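Local coordinates for selenium-binding protein (PDB 2ECE) that is of unknown function but belongs to the selenium-binding protein family and may therefore bind selenium, at residues A46-V50 with P117-K121; I213-L217 with Y402-Q408; I241-L246 with K291-E295; L259-T263 with S458-P462; L379-P383 with G413-W417. All blocks are in the same frame, centred on the assembly; numbering follows the deposited sequence.

The five contacts are spread round a seven-bladed beta-propeller and join blades, inserted loops and the C-terminal tail. Contacts 2 and 5 form one continuous cluster: their centres lie 14 Å apart, and Asp406 CG of contact 2 touches Leu414 CD1 of contact 5 at 3.7 Å. The other contacts do not touch one another. Contact 1 comes within about 8 Å of contact 5 and contact 4 within about 9 Å of contact 3, nearest atoms to nearest atoms. Contacts 1 and 3, both between adjacent blades, lie on opposite sides of the chain's centre, with their own centres 40 Å apart. No selenium site has been assigned, so none of the contacts can be tied to one.

Contact 1 of 5, residues A46-V50 with P117-K121; sequences AVVDV and PREPK
Two neighbouring blades of the beta-propeller meet here: strand 44-49 belongs to the blade that joins the two ends of the chain, and 117-121 is the loop leading into the outer strand 121-126 of the next blade. Residues 46-49 are extended, and the closest backbone approach is Val47 to Arg118, 6.6 Å between CA atoms. Val47, chi1 t, points toward the loop. Pro117 (phi/psi -59/-26) touches it lightly, its O lying 4.2 Å from Val47 CG1. Arg118 continues the compact backbone at -77/-14 and places its O 3.9 Å from Val47 CG1. Its side chain (chi1 m, chi2 t, chi3 p) reaches along the strand to a salt bridge with Asp49, NH1 to OD2 3.1 Å, nearly linear and in the plane of the guanidinium. Asp49 is t, and the pair is reinforced by Thr56, which hydrogen-bonds both Asp49 OD2 and Arg118 NH2. Glu119 opens the backbone (-140/75) and points away. Pro120 turns back toward the strand, inserting its ring next to Val47 and among Tyr29 and His62, before Lys121 becomes extended. The seam thus combines a salt bridge, whose aspartate is buried, with an apolar contact, where Val47 CG2 meets Pro120 CD at 3.6 Å.

Contact 2 of 5, residues I213-L217 with Y402-Q408; sequences IEDGL and YSTWDNQ
Trp405 lays one face of its indole against Leu217, whose CB sits 3.9 Å from the centroid of the six-membered ring and almost on its normal, a CH-pi contact. The segments are insertions from non-adjacent propeller blades, each linking the second and third strands of its blade: 213-217 starts at the end of helix 210-213, and 402-408 enters helix 403-409. Ile213 to Gly216 forms a type I beta turn, and Gly216 approaches Thr404 to 5.1 Å between CA atoms. The turn offers its carbonyls to the helix. Trp405 (chi1 m, chi2 44°) donates NE1 to Ile213 O at 3.1 Å, and Thr404 (p) donates OG1 to Glu214 O at 2.9 Å. Gly216, at phi/psi 111/174, passes so near Gln408 that a CB would be tight against OE1. Ile213 CD1 covers one face of Tyr402 (chi1 t), 4.0 Å from the ring centroid. Glu214 OE2, salt-bridged to Arg139, is joined through water 1 to Tyr402 OH, 2.8 Å from the water to either atom. Gln408 (chi1 m, chi2 t) reads the backbone of Leu217 in both senses: Leu217 N donates to Gln408 OE1 at 2.7 Å, and Gln408 NE2 donates to Leu217 O at 2.9 Å.

Contact 3 of 5, residues I241-L246 with K291-E295; sequences IHSLTL and KWNAE
Strands 241-245 and 291-295 face each other across the gap between two adjacent propeller blades. They run nearly parallel, 17° apart (signed crossing angle -17°), with axes 7.8 Å apart and no hydrogen bond between them. His242 lies nearest Trp292 (CA atoms 7.8 Å apart) and Leu244 nearest Ala294 (7.1 Å). Leu244, in the mt rotamer, fills the middle of the interface: its CD1 lies 3.6 Å from Ala294 CB and 3.4 Å from Asn293 C. Leu246, also mt, brings CD2 to 3.7 Å from the same Ala294 CB. His242 (chi1 t) sets CD2 4.1 Å from Trp292 CB, while Ile241 (chi1 p, chi2 t) lies at the indole edge, its CD1 4.2 Å from Trp292 NE1. Ile241 and His242 both face Phe232 in a classic beta bulge, which lets both side chains point across the gap. Trp292 (chi1 -87°) stacks on Phe232 of strand 229-234 and meets Tyr287 of strand 280-288 edge-to-face, so its ring bridges both blades, while Leu246 reaches Ile269 and Met271 of strand 266-274.

Contact 4 of 5, residues L259-T263 with S458-P462; sequences LHDPT and SYCYP
Pro262, Tyr459 and Pro462 carry most of this contact, in which the C-terminal tail of the beta-propeller, 458-462, lies against the loop between strands 250-258 and 266-274. Neither segment is regular; His260 lies nearest Ser458 (CA atoms 6.5 Å apart) and Asp261 nearest Pro462 (5.5 Å). Pro262, at phi/psi -64/-11 with a C-gamma endo ring, points toward the tail and lies along its backbone: CB is 3.6 Å from Tyr459 O, and CG is 3.8 Å from Tyr461 C. Tyr459 (chi1 m, chi2 88°), in an extended backbone at -120/156, runs its ring beside His260, CE1 to His260 ND1 4.2 Å, and packs on Pro16 and Ala19 of helix 16-20; His260 NE2 is hydrogen-bonded to Ile328 O. The terminal Pro462 puts CB 3.6 Å from Thr263 CG2 and 3.8 Å from Asp261 OD1. That oxygen closes an Asx turn, accepting from Thr263 N at 3.0 Å and from Thr263 OG1 at 2.7 Å. The disulfide of Cys460 with Cys86 ties the tail to the loop between strands 77-78 and 97-101. No hydrogen bond joins the two segments; water 2 bridges them, donating to His260 O and accepting from Tyr459 N, each at 2.7 Å.

Contact 5 of 5, residues L379-P383 with G413-W417; sequences LTGAP and GLKGW
Thr380 makes both hydrogen bonds of this contact. Its OG1, with chi1 p, accepts from Lys415 N at 2.9 Å, and its O accepts from Trp417 NE1, also at 2.9 Å. Both segments serve one propeller blade: 379-383 leads toward its strand 386-388, while the segment 413-417 leads from helix 403-409 into strand 417-423. The two segments approach closest at Thr380 and Leu414, 5.4 Å between CA atoms, with Leu379 and Trp417 at 7.6 Å. Asn399 reinforces the junction by donating to the O atoms of Thr380 and Lys415 and accepting from Trp417 N. Round this polar centre, Trp417 (chi1 p, chi2 -108°) turns its indole toward 379-383. Leu379 (chi1 m, chi2 t) covers one face, CD2 3.9 Å from the centroid of the five-membered ring of Trp417 in a CH-pi contact, while Trp417 CZ2 lies 4.1 Å from Ala382 C and Trp417 CH2 4.1 Å from Pro383 N. Gly381, with phi/psi 67/-146, has its CA 3.9 Å from Leu414 CD1; a CB there would clash with that methyl. The pairing is thus largely independent of charge: one threonine supplies both polar acceptors, and a single tryptophan combines a hydrogen bond with broad apolar cover.

Contact 1 of 5, residues A46-V50 with P117-K121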
# COMPACT_ATOMS: atom_id res chain seq x y z
N ALA A 46 -6.43 -13.66 4.85
CA ALA A 46 -7.84 -13.96 5.03
C ALA A 46 -8.55 -13.85 3.70
O ALA A 46 -8.26 -12.95 2.90
CB ALA A 46 -8.45 -13.01 6.03
N VAL A 47 -9.48 -14.77 3.45
CA VAL A 47 -10.26 -14.75 2.22
C VAL A 47 -11.65 -14.26 2.60
O VAL A 47 -12.38 -14.96 3.30
CB VAL A 47 -10.36 -16.15 1.58
CG1 VAL A 47 -11.14 -16.06 0.28
CG2 VAL A 47 -8.96 -16.71 1.32
N VAL A 48 -12.00 -13.07 2.14
CA VAL A 48 -13.30 -12.47 2.44
C VAL A 48 -14.24 -12.49 1.24
O VAL A 48 -13.87 -12.04 0.14
CB VAL A 48 -13.14 -11.01 2.93
CG1 VAL A 48 -14.50 -10.39 3.18
CG2 VAL A 48 -12.30 -10.98 4.20
N ASP A 49 -15.45 -13.02 1.46
CA ASP A 49 -16.47 -13.09 0.42
C ASP A 49 -17.01 -11.68 0.33
O ASP A 49 -17.58 -11.14 1.28
CB ASP A 49 -17.60 -14.05 0.79
CG ASP A 49 -18.52 -14.35 -0.39
OD1 ASP A 49 -18.75 -13.43 -1.22
OD2 ASP A 49 -19.01 -15.50 -0.49
N VAL A 50 -16.85 -11.09 -0.85
CA VAL A 50 -17.24 -9.73 -1.06
C VAL A 50 -18.38 -9.50 -2.06
O VAL A 50 -18.66 -8.36 -2.46
CB VAL A 50 -15.94 -8.94 -1.40
CG1 VAL A 50 -15.98 -8.33 -2.77
CG2 VAL A 50 -15.67 -7.93 -0.31
N PRO A 117 -10.27 -20.44 -5.82
CA PRO A 117 -9.94 -19.10 -5.32
C PRO A 117 -10.36 -18.87 -3.88
O PRO A 117 -9.78 -18.04 -3.18
CB PRO A 117 -10.68 -18.17 -6.29
CG PRO A 117 -10.91 -19.01 -7.51
CD PRO A 117 -11.25 -20.35 -6.92
N ARG A 118 -11.39 -19.59 -3.45
CA ARG A 118 -11.90 -19.47 -2.08
C ARG A 118 -11.02 -20.19 -1.07
O ARG A 118 -11.15 -19.98 0.14
CB ARG A 118 -13.33 -20.01 -1.99
CG ARG A 118 -14.35 -19.20 -2.77
CD ARG A 118 -15.71 -19.89 -2.80
NE ARG A 118 -16.40 -19.86 -1.51
CZ ARG A 118 -17.11 -18.83 -1.06
NH1 ARG A 118 -17.22 -17.73 -1.78
NH2 ARG A 118 -17.70 -18.90 0.12
N GLU A 119 -10.11 -21.03 -1.56
CA GLU A 119 -9.21 -21.76 -0.66
C GLU A 119 -7.81 -21.83 -1.24
O GLU A 119 -7.38 -22.87 -1.72
CB GLU A 119 -9.72 -23.18 -0.40
CG GLU A 119 -8.97 -23.86 0.74
CD GLU A 119 -9.58 -25.19 1.15
OE1 GLU A 119 -10.79 -25.40 0.90
OE2 GLU A 119 -8.84 -26.02 1.73
N PRO A 120 -7.08 -20.70 -1.18
CA PRO A 120 -5.71 -20.64 -1.71
C PRO A 120 -4.81 -21.52 -0.84
O PRO A 120 -5.11 -21.74 0.33
CB PRO A 120 -5.34 -19.16 -1.57
CG PRO A 120 -6.69 -18.46 -1.48
CD PRO A 120 -7.48 -19.40 -0.63
N LYS A 121 -3.71 -22.01 -1.41
CA LYS A 121 -2.78 -22.86 -0.67
C LYS A 121 -1.34 -22.42 -0.89
O LYS A 121 -0.96 -22.06 -2.00
CB LYS A 121 -2.93 -24.32 -1.10
CG LYS A 121 -4.22 -25.00 -0.64
CD LYS A 121 -4.31 -26.42 -1.19
CE LYS A 121 -5.53 -27.18 -0.68
NZ LYS A 121 -5.44 -27.51 0.77

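Contact 2 of 5, residues I213-L217 with Y402-Q408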
# COMPACT_ATOMS: atom_id res chain seq x y z
N ILE A 213 12.82 1.97 12.25
CA ILE A 213 11.38 1.78 12.44
C ILE A 213 10.86 0.60 13.25
O ILE A 213 9.83 0.72 13.91
CB ILE A 213 10.66 1.76 11.06
CG1 ILE A 213 10.97 0.45 10.32
CG2 ILE A 213 11.10 2.94 10.21
CD1 ILE A 213 9.93 -0.63 10.51
N GLU A 214 11.54 -0.54 13.22
CA GLU A 214 11.03 -1.72 13.92
C GLU A 214 10.64 -1.58 15.40
O GLU A 214 9.64 -2.17 15.81
CB GLU A 214 11.99 -2.90 13.74
CG GLU A 214 12.16 -3.28 12.27
CD GLU A 214 12.88 -4.60 12.08
OE1 GLU A 214 13.84 -4.88 12.83
OE2 GLU A 214 12.51 -5.35 11.15
N ASP A 215 11.38 -0.81 16.19
CA ASP A 215 11.03 -0.66 17.60
C ASP A 215 10.08 0.51 17.86
O ASP A 215 9.85 0.88 19.01
CB ASP A 215 12.28 -0.50 18.47
CG ASP A 215 13.11 -1.77 18.55
OD1 ASP A 215 12.50 -2.86 18.51
OD2 ASP A 215 14.35 -1.68 18.65
N GLY A 216 9.53 1.09 16.79
CA GLY A 216 8.60 2.19 16.95
C GLY A 216 9.12 3.52 16.46
O GLY A 216 10.28 3.65 16.07
N LEU A 217 8.25 4.53 16.48
CA LEU A 217 8.60 5.87 16.04
C LEU A 217 9.23 6.64 17.19
O LEU A 217 8.65 6.75 18.26
CB LEU A 217 7.35 6.62 15.58
CG LEU A 217 7.46 7.78 14.58
CD1 LEU A 217 6.39 8.80 14.93
CD2 LEU A 217 8.83 8.43 14.60
N TYR A 402 1.58 -0.63 11.34
CA TYR A 402 2.76 -1.43 11.64
C TYR A 402 2.71 -1.82 13.13
O TYR A 402 2.47 -0.97 13.99
CB TYR A 402 4.03 -0.63 11.31
CG TYR A 402 5.31 -1.44 11.43
CD1 TYR A 402 5.96 -1.57 12.66
CD2 TYR A 402 5.84 -2.12 10.33
CE1 TYR A 402 7.11 -2.36 12.79
CE2 TYR A 402 6.98 -2.91 10.45
CZ TYR A 402 7.61 -3.03 11.69
OH TYR A 402 8.73 -3.81 11.82
N SER A 403 2.93 -3.10 13.41
CA SER A 403 2.89 -3.64 14.77
C SER A 403 3.23 -2.67 15.90
O SER A 403 2.37 -2.33 16.71
CB SER A 403 3.81 -4.86 14.87
OG SER A 403 5.15 -4.51 14.57
N THR A 404 4.47 -2.21 15.95
CA THR A 404 4.90 -1.31 17.01
C THR A 404 4.38 0.12 16.91
O THR A 404 4.24 0.80 17.93
CB THR A 404 6.43 -1.29 17.13
OG1 THR A 404 7.01 -1.07 15.84
CG2 THR A 404 6.92 -2.62 17.69
N TRP A 405 4.08 0.58 15.70
CA TRP A 405 3.55 1.93 15.55
C TRP A 405 2.09 1.95 15.99
O TRP A 405 1.63 2.93 16.58
CB TRP A 405 3.70 2.41 14.09
CG TRP A 405 5.13 2.68 13.70
CD1 TRP A 405 6.22 1.90 13.98
CD2 TRP A 405 5.63 3.81 12.96
NE1 TRP A 405 7.36 2.47 13.48
CE2 TRP A 405 7.03 3.64 12.85
CE3 TRP A 405 5.03 4.94 12.39
CZ2 TRP A 405 7.84 4.57 12.18
CZ3 TRP A 405 5.84 5.87 11.73
CH2 TRP A 405 7.23 5.67 11.63
N ASP A 406 1.36 0.87 15.72
CA ASP A 406 -0.04 0.78 16.13
C ASP A 406 -0.08 0.98 17.64
O ASP A 406 -0.87 1.76 18.17
CB ASP A 406 -0.64 -0.61 15.85
CG ASP A 406 -0.77 -0.92 14.36
OD1 ASP A 406 -0.63 0.00 13.53
OD2 ASP A 406 -1.03 -2.10 14.05
N ASN A 407 0.79 0.25 18.32
CA ASN A 407 0.87 0.27 19.77
C ASN A 407 1.22 1.63 20.38
O ASN A 407 0.93 1.87 21.54
CB ASN A 407 1.86 -0.79 20.24
CG ASN A 407 1.40 -2.20 19.90
OD1 ASN A 407 0.25 -2.42 19.52
ND2 ASN A 407 2.30 -3.18 20.05
N GLN A 408 1.82 2.51 19.59
CA GLN A 408 2.17 3.84 20.09
C GLN A 408 1.02 4.82 19.94
O GLN A 408 0.73 5.60 20.86
CB GLN A 408 3.37 4.40 19.34
CG GLN A 408 4.67 3.68 19.60
CD GLN A 408 5.79 4.26 18.78
OE1 GLN A 408 5.82 4.10 17.56
NE2 GLN A 408 6.71 4.95 19.44
O HOH W 1 10.25 -4.55 9.64

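Contact 3 of 5, residues I241-L246 with K291-E295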
# COMPACT_ATOMS: atom_id res chain seq x y z
N ILE A 241 18.12 8.36 -12.22
CA ILE A 241 18.45 9.53 -13.02
C ILE A 241 18.21 10.88 -12.36
O ILE A 241 18.86 11.87 -12.72
CB ILE A 241 17.71 9.52 -14.37
CG1 ILE A 241 16.20 9.43 -14.13
CG2 ILE A 241 18.20 8.36 -15.23
CD1 ILE A 241 15.37 9.92 -15.30
N HIS A 242 17.29 10.94 -11.41
CA HIS A 242 16.99 12.21 -10.74
C HIS A 242 16.22 11.95 -9.45
O HIS A 242 15.70 10.85 -9.24
CB HIS A 242 16.18 13.11 -11.68
CG HIS A 242 15.98 14.51 -11.18
ND1 HIS A 242 17.03 15.32 -10.79
CD2 HIS A 242 14.86 15.25 -11.02
CE1 HIS A 242 16.56 16.50 -10.42
NE2 HIS A 242 15.24 16.48 -10.55
N SER A 243 16.18 12.95 -8.59
CA SER A 243 15.45 12.85 -7.33
C SER A 243 14.96 14.25 -6.97
O SER A 243 15.58 15.25 -7.34
CB SER A 243 16.36 12.32 -6.22
OG SER A 243 17.16 13.36 -5.67
N LEU A 244 13.84 14.31 -6.27
CA LEU A 244 13.27 15.58 -5.85
C LEU A 244 12.92 15.48 -4.37
O LEU A 244 12.53 14.41 -3.89
CB LEU A 244 12.00 15.89 -6.65
CG LEU A 244 12.15 16.24 -8.13
CD1 LEU A 244 10.78 16.27 -8.80
CD2 LEU A 244 12.86 17.59 -8.27
N THR A 245 13.09 16.58 -3.65
CA THR A 245 12.78 16.61 -2.23
C THR A 245 11.37 17.18 -2.09
O THR A 245 11.08 18.24 -2.65
CB THR A 245 13.81 17.46 -1.48
OG1 THR A 245 15.08 16.80 -1.54
CG2 THR A 245 13.41 17.65 -0.03
N LEU A 246 10.51 16.49 -1.37
CA LEU A 246 9.13 16.92 -1.19
C LEU A 246 8.93 17.76 0.08
O LEU A 246 8.19 17.37 0.98
CB LEU A 246 8.22 15.69 -1.16
CG LEU A 246 8.49 14.76 -2.35
CD1 LEU A 246 7.67 13.49 -2.24
CD2 LEU A 246 8.19 15.50 -3.64
N LYS A 291 11.83 17.90 -17.87
CA LYS A 291 12.28 17.75 -16.50
C LYS A 291 11.22 17.11 -15.60
O LYS A 291 10.02 17.22 -15.87
CB LYS A 291 12.63 19.14 -15.95
CG LYS A 291 13.40 19.17 -14.64
CD LYS A 291 13.00 20.40 -13.81
CE LYS A 291 13.10 21.70 -14.59
NZ LYS A 291 12.62 22.86 -13.77
N TRP A 292 11.65 16.41 -14.55
CA TRP A 292 10.71 15.82 -13.61
C TRP A 292 10.43 16.93 -12.60
O TRP A 292 11.33 17.66 -12.20
CB TRP A 292 11.32 14.60 -12.90
CG TRP A 292 11.12 13.32 -13.66
CD1 TRP A 292 12.08 12.60 -14.32
CD2 TRP A 292 9.88 12.65 -13.91
NE1 TRP A 292 11.51 11.53 -14.96
CE2 TRP A 292 10.16 11.54 -14.72
CE3 TRP A 292 8.55 12.89 -13.51
CZ2 TRP A 292 9.16 10.66 -15.16
CZ3 TRP A 292 7.56 12.01 -13.95
CH2 TRP A 292 7.87 10.91 -14.76
N ASN A 293 9.17 17.08 -12.20
CA ASN A 293 8.78 18.13 -11.26
C ASN A 293 7.92 17.53 -10.16
O ASN A 293 7.41 16.42 -10.29
CB ASN A 293 7.99 19.22 -11.98
CG ASN A 293 8.66 19.66 -13.26
OD1 ASN A 293 9.45 20.60 -13.28
ND2 ASN A 293 8.34 18.97 -14.35
N ALA A 294 7.74 18.29 -9.08
CA ALA A 294 6.92 17.85 -7.96
C ALA A 294 6.38 19.08 -7.23
O ALA A 294 7.14 19.97 -6.85
CB ALA A 294 7.74 17.00 -7.01
N GLU A 295 5.06 19.11 -7.05
CA GLU A 295 4.40 20.23 -6.38
C GLU A 295 3.40 19.75 -5.34
O GLU A 295 2.73 18.73 -5.53
CB GLU A 295 3.68 21.10 -7.41
CG GLU A 295 4.57 22.11 -8.12
CD GLU A 295 3.91 22.68 -9.35
OE1 GLU A 295 2.66 22.78 -9.38
OE2 GLU A 295 4.65 23.05 -10.29

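Contact 4 of 5, residues L259-T263 with S458-P462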
# COMPACT_ATOMS: atom_id res chain seq x y z
N LEU A 259 -0.60 7.88 -12.42
CA LEU A 259 -1.97 7.83 -12.93
C LEU A 259 -2.01 6.52 -13.72
O LEU A 259 -0.97 6.04 -14.21
CB LEU A 259 -2.28 9.02 -13.84
CG LEU A 259 -2.49 10.38 -13.15
CD1 LEU A 259 -3.19 11.33 -14.12
CD2 LEU A 259 -3.32 10.22 -11.90
N HIS A 260 -3.18 5.92 -13.84
CA HIS A 260 -3.31 4.65 -14.55
C HIS A 260 -3.10 4.74 -16.06
O HIS A 260 -2.59 3.81 -16.68
CB HIS A 260 -4.67 4.04 -14.22
CG HIS A 260 -4.87 3.79 -12.75
ND1 HIS A 260 -4.28 2.74 -12.08
CD2 HIS A 260 -5.55 4.49 -11.81
CE1 HIS A 260 -4.59 2.81 -10.80
NE2 HIS A 260 -5.36 3.86 -10.61
N ASP A 261 -3.49 5.87 -16.64
CA ASP A 261 -3.35 6.12 -18.08
C ASP A 261 -1.85 6.29 -18.33
O ASP A 261 -1.26 7.29 -17.91
CB ASP A 261 -4.08 7.42 -18.44
CG ASP A 261 -4.08 7.70 -19.94
OD1 ASP A 261 -3.21 7.18 -20.68
OD2 ASP A 261 -4.95 8.48 -20.38
N PRO A 262 -1.22 5.34 -19.04
CA PRO A 262 0.22 5.44 -19.31
C PRO A 262 0.68 6.61 -20.17
O PRO A 262 1.89 6.87 -20.26
CB PRO A 262 0.54 4.09 -19.94
CG PRO A 262 -0.70 3.80 -20.72
CD PRO A 262 -1.80 4.17 -19.73
N THR A 263 -0.25 7.32 -20.80
CA THR A 263 0.14 8.46 -21.62
C THR A 263 0.39 9.66 -20.71
O THR A 263 0.90 10.69 -21.15
CB THR A 263 -0.94 8.84 -22.66
OG1 THR A 263 -2.14 9.25 -22.00
CG2 THR A 263 -1.24 7.66 -23.56
N SER A 458 -0.75 -2.33 -13.56
CA SER A 458 -0.32 -1.16 -14.31
C SER A 458 -0.62 -1.57 -15.76
O SER A 458 -0.64 -2.76 -16.07
CB SER A 458 1.17 -0.86 -14.10
OG SER A 458 1.98 -1.98 -14.41
N TYR A 459 -0.86 -0.60 -16.62
CA TYR A 459 -1.22 -0.93 -18.00
C TYR A 459 -0.27 -0.37 -19.06
O TYR A 459 0.43 0.62 -18.82
CB TYR A 459 -2.65 -0.45 -18.24
CG TYR A 459 -3.58 -0.81 -17.09
CD1 TYR A 459 -3.73 0.04 -16.00
CD2 TYR A 459 -4.23 -2.04 -17.07
CE1 TYR A 459 -4.51 -0.33 -14.90
CE2 TYR A 459 -5.02 -2.42 -15.98
CZ TYR A 459 -5.15 -1.56 -14.90
OH TYR A 459 -5.90 -1.95 -13.82
N CYS A 460 -0.24 -1.01 -20.22
CA CYS A 460 0.62 -0.55 -21.31
C CYS A 460 -0.14 0.12 -22.45
O CYS A 460 0.46 0.54 -23.43
CB CYS A 460 1.47 -1.70 -21.86
SG CYS A 460 3.07 -1.84 -21.01
N TYR A 461 -1.46 0.22 -22.33
CA TYR A 461 -2.24 0.85 -23.38
C TYR A 461 -3.23 1.85 -22.81
O TYR A 461 -3.82 1.62 -21.75
CB TYR A 461 -2.97 -0.22 -24.21
CG TYR A 461 -2.02 -1.29 -24.70
CD1 TYR A 461 -1.67 -2.37 -23.88
CD2 TYR A 461 -1.39 -1.17 -25.95
CE1 TYR A 461 -0.71 -3.29 -24.28
CE2 TYR A 461 -0.42 -2.09 -26.35
CZ TYR A 461 -0.08 -3.14 -25.51
OH TYR A 461 0.91 -4.02 -25.87
N PRO A 462 -3.42 2.98 -23.50
CA PRO A 462 -4.33 4.04 -23.06
C PRO A 462 -5.81 3.70 -23.21
O PRO A 462 -6.65 4.35 -22.59
CB PRO A 462 -3.91 5.22 -23.91
CG PRO A 462 -3.57 4.56 -25.21
CD PRO A 462 -2.73 3.38 -24.74
OXT PRO A 462 -6.10 2.78 -24.01
O HOH W 2 -0.89 1.94 -15.65

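Contact 5 of 5, residues L379-P383 with G413-W417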
# COMPACT_ATOMS: atom_id res chain seq x y z
N LEU A 379 -14.81 0.85 16.57
CA LEU A 379 -13.65 0.83 15.68
C LEU A 379 -12.36 1.32 16.32
O LEU A 379 -12.23 2.51 16.60
CB LEU A 379 -13.93 1.68 14.44
CG LEU A 379 -15.22 1.42 13.65
CD1 LEU A 379 -15.33 2.43 12.51
CD2 LEU A 379 -15.22 -0.02 13.12
N THR A 380 -11.42 0.41 16.54
CA THR A 380 -10.14 0.79 17.11
C THR A 380 -9.26 1.27 15.95
O THR A 380 -9.54 0.97 14.79
CB THR A 380 -9.44 -0.39 17.81
OG1 THR A 380 -9.27 -1.47 16.89
CG2 THR A 380 -10.26 -0.87 19.00
N GLY A 381 -8.21 2.03 16.26
CA GLY A 381 -7.34 2.52 15.21
C GLY A 381 -8.06 3.52 14.32
O GLY A 381 -8.91 4.29 14.80
N ALA A 382 -7.73 3.52 13.03
CA ALA A 382 -8.33 4.44 12.07
C ALA A 382 -8.07 3.92 10.66
O ALA A 382 -7.40 2.91 10.49
CB ALA A 382 -7.72 5.82 12.24
N PRO A 383 -8.62 4.60 9.63
CA PRO A 383 -8.38 4.13 8.26
C PRO A 383 -6.89 4.16 7.95
O PRO A 383 -6.18 5.08 8.35
CB PRO A 383 -9.15 5.13 7.42
CG PRO A 383 -10.26 5.57 8.33
CD PRO A 383 -9.55 5.74 9.64
N GLY A 413 -4.79 -1.07 22.16
CA GLY A 413 -4.83 -2.32 21.43
C GLY A 413 -5.63 -2.29 20.15
O GLY A 413 -6.86 -2.42 20.16
N LEU A 414 -4.94 -2.13 19.02
CA LEU A 414 -5.59 -2.07 17.72
C LEU A 414 -6.03 -3.45 17.28
O LEU A 414 -5.23 -4.38 17.21
CB LEU A 414 -4.63 -1.48 16.68
CG LEU A 414 -5.20 -1.07 15.31
CD1 LEU A 414 -4.36 0.06 14.76
CD2 LEU A 414 -5.21 -2.25 14.35
N LYS A 415 -7.33 -3.57 17.00
CA LYS A 415 -7.90 -4.83 16.53
C LYS A 415 -8.39 -4.58 15.11
O LYS A 415 -9.03 -3.57 14.82
CB LYS A 415 -9.05 -5.25 17.45
CG LYS A 415 -8.56 -5.62 18.85
CD LYS A 415 -9.70 -5.91 19.80
CE LYS A 415 -9.17 -6.20 21.20
NZ LYS A 415 -10.28 -6.39 22.18
N GLY A 416 -8.08 -5.52 14.22
CA GLY A 416 -8.43 -5.37 12.82
C GLY A 416 -9.88 -5.46 12.39
O GLY A 416 -10.68 -6.24 12.93
N TRP A 417 -10.20 -4.65 11.39
CA TRP A 417 -11.52 -4.63 10.78
C TRP A 417 -11.36 -4.27 9.31
O TRP A 417 -10.28 -3.87 8.86
CB TRP A 417 -12.49 -3.63 11.45
CG TRP A 417 -11.98 -2.23 11.80
CD1 TRP A 417 -11.72 -1.76 13.06
CD2 TRP A 417 -11.76 -1.12 10.91
NE1 TRP A 417 -11.37 -0.44 13.01
CE2 TRP A 417 -11.38 -0.02 11.71
CE3 TRP A 417 -11.86 -0.95 9.52
CZ2 TRP A 417 -11.10 1.24 11.16
CZ3 TRP A 417 -11.57 0.30 8.97
CH2 TRP A 417 -11.20 1.38 9.80